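Local coordinates for nucleotide pyrophosphohydrolase (Bacillus cereus, PDB 5IE9), which probably hydrolyses nucleoside triphosphates to nucleoside monophosphates and pyrophosphate, as a manganese-binding member of the all-alpha MazG pyrophosphohydrolase family, at residues Lys7-Glu12 with Val73-Ala78. Residues are numbered along the deposited sequence; the frame is centred on the assembly and turned at random.
Sequences KDMQKE and VMICMA
Ile75 and Gln10 meet in a buried helix-helix contact of the all-alpha MazG fold, between helix 6-17 and the C-terminal part of helix 62-80. The axes of segments 7-12 and 73-78 cross at -86°, 9.8 Å apart at their closest. The CB of Ile75 is directed toward segment 7-12. With its CG2 anti to the backbone N, that methyl reaches the backbone of helix 6-17, 3.7 Å from Gln10 CA, and also packs against the Gln10 CG methylene. The other branch of Ile75 runs toward Met9, whose CE lies 4.3 Å from Ile75 CD1. His89 of a second subunit packs on both residues, so this patch borders the subunit interface. The aliphatic part of Gln10 lies against Ile75, while its extended chain carries the amide to the link between helix 62-80 and helix 85-96, where OE1 accepts a hydrogen bond from Leu85 N at the start of the latter and NE2 donates one to Ile83 O, two bonds that should fix the amide's rotation and satisfy both polar atoms in a buried setting. A bound manganese ion is about 13 Å from the Ile75 side chain, so this is buried structural packing away from the metal. Gln10 NE2 also rests 3.9 Å from Ala78 CB.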
loop_
_atom_site.group_PDB
_atom_site.type_symbol
_atom_site.label_atom_id
_atom_site.label_comp_id
_atom_site.label_asym_id
_atom_site.label_seq_id
_atom_site.Cartn_x
_atom_site.Cartn_y
_atom_site.Cartn_z
ATOM N N LYS C 7 0.529 25.726 3.614
ATOM C CA LYS C 7 0.399 26.103 5.024
ATOM C C LYS C 7 -1.053 26.288 5.452
ATOM O O LYS C 7 -1.441 25.810 6.522
ATOM C CB LYS C 7 1.220 27.355 5.343
ATOM C CG LYS C 7 2.689 27.060 5.579
ATOM C CD LYS C 7 3.328 28.089 6.498
ATOM C CE LYS C 7 4.712 27.649 6.967
ATOM N NZ LYS C 7 5.709 27.521 5.865
ATOM N N ASP C 8 -1.845 26.958 4.610
ATOM C CA ASP C 8 -3.277 27.168 4.859
ATOM C C ASP C 8 -4.106 25.880 4.800
ATOM O O ASP C 8 -4.965 25.668 5.657
ATOM C CB ASP C 8 -3.863 28.218 3.908
ATOM C CG ASP C 8 -3.367 29.629 4.200
ATOM O OD1 ASP C 8 -3.145 29.981 5.383
ATOM O OD2 ASP C 8 -3.203 30.393 3.226
ATOM N N MET C 9 -3.848 25.028 3.801
ATOM C CA MET C 9 -4.527 23.726 3.673
ATOM C C MET C 9 -4.302 22.875 4.924
ATOM O O MET C 9 -5.222 22.201 5.386
ATOM C CB MET C 9 -4.064 22.956 2.431
ATOM C CG MET C 9 -3.863 23.798 1.180
ATOM S SD MET C 9 -3.929 23.017 -0.451
ATOM C CE MET C 9 -3.335 21.349 -0.180
ATOM N N GLN C 10 -3.081 22.929 5.465
ATOM C CA GLN C 10 -2.733 22.267 6.725
ATOM C C GLN C 10 -3.459 22.890 7.922
ATOM O O GLN C 10 -3.999 22.160 8.757
ATOM C CB GLN C 10 -1.210 22.215 6.938
ATOM C CG GLN C 10 -0.499 21.276 5.972
ATOM C CD GLN C 10 0.972 21.062 6.270
ATOM O OE1 GLN C 10 1.836 21.468 5.494
ATOM N NE2 GLN C 10 1.267 20.398 7.378
ATOM N N LYS C 11 -3.491 24.227 7.982
ATOM C CA LYS C 11 -4.279 24.977 8.985
ATOM C C LYS C 11 -5.778 24.644 8.933
ATOM O O LYS C 11 -6.425 24.513 9.973
ATOM C CB LYS C 11 -4.076 26.496 8.830
ATOM C CG LYS C 11 -2.813 27.053 9.474
ATOM C CD LYS C 11 -2.598 28.524 9.125
ATOM N N GLU C 12 -6.302 24.506 7.715
ATOM C CA GLU C 12 -7.706 24.189 7.458
ATOM C C GLU C 12 -8.086 22.802 7.986
ATOM O O GLU C 12 -9.177 22.624 8.540
ATOM C CB GLU C 12 -7.979 24.281 5.957
ATOM C CG GLU C 12 -9.445 24.349 5.560
ATOM C CD GLU C 12 -9.652 24.603 4.074
ATOM O OE1 GLU C 12 -8.690 25.004 3.383
ATOM O OE2 GLU C 12 -10.793 24.411 3.596
ATOM N N VAL C 73 -5.312 12.602 4.535
ATOM C CA VAL C 73 -4.701 11.737 5.547
ATOM C C VAL C 73 -3.226 12.107 5.690
ATOM O O VAL C 73 -2.690 12.118 6.799
ATOM C CB VAL C 73 -4.892 10.229 5.228
ATOM C CG1 VAL C 73 -4.282 9.338 6.307
ATOM C CG2 VAL C 73 -6.366 9.892 5.072
ATOM N N MET C 74 -2.589 12.438 4.567
ATOM C CA MET C 74 -1.221 12.937 4.569
ATOM C C MET C 74 -1.075 14.201 5.399
ATOM O O MET C 74 -0.155 14.294 6.214
ATOM C CB MET C 74 -0.741 13.188 3.154
ATOM C CG MET C 74 -0.048 11.990 2.554
ATOM S SD MET C 74 0.306 12.261 0.813
ATOM C CE MET C 74 0.348 10.546 0.314
ATOM N N ILE C 75 -1.992 15.156 5.195
ATOM C CA ILE C 75 -1.995 16.411 5.939
ATOM C C ILE C 75 -2.193 16.114 7.426
ATOM O O ILE C 75 -1.466 16.646 8.263
ATOM C CB ILE C 75 -3.019 17.431 5.380
ATOM C CG1 ILE C 75 -2.534 17.976 4.029
ATOM C CG2 ILE C 75 -3.202 18.593 6.349
ATOM C CD1 ILE C 75 -3.583 18.694 3.199
ATOM N N CYS C 76 -3.145 15.235 7.731
ATOM C CA CYS C 76 -3.357 14.740 9.093
ATOM C C CYS C 76 -2.073 14.181 9.709
ATOM O O CYS C 76 -1.687 14.593 10.804
ATOM C CB CYS C 76 -4.466 13.691 9.123
ATOM S SG CYS C 76 -6.105 14.390 8.889
ATOM N N MET C 77 -1.416 13.272 8.984
ATOM C CA MET C 77 -0.140 12.688 9.383
ATOM C C MET C 77 0.875 13.797 9.697
ATOM O O MET C 77 1.475 13.811 10.779
ATOM C CB MET C 77 0.354 11.748 8.273
ATOM C CG MET C 77 1.753 11.166 8.443
ATOM S SD MET C 77 1.796 9.751 9.554
ATOM C CE MET C 77 1.364 8.410 8.442
ATOM N N ALA C 78 1.020 14.738 8.763
ATOM C CA ALA C 78 1.994 15.815 8.870
ATOM C C ALA C 78 1.701 16.753 10.044
ATOM O O ALA C 78 2.622 17.167 10.752
ATOM C CB ALA C 78 2.072 16.587 7.563
#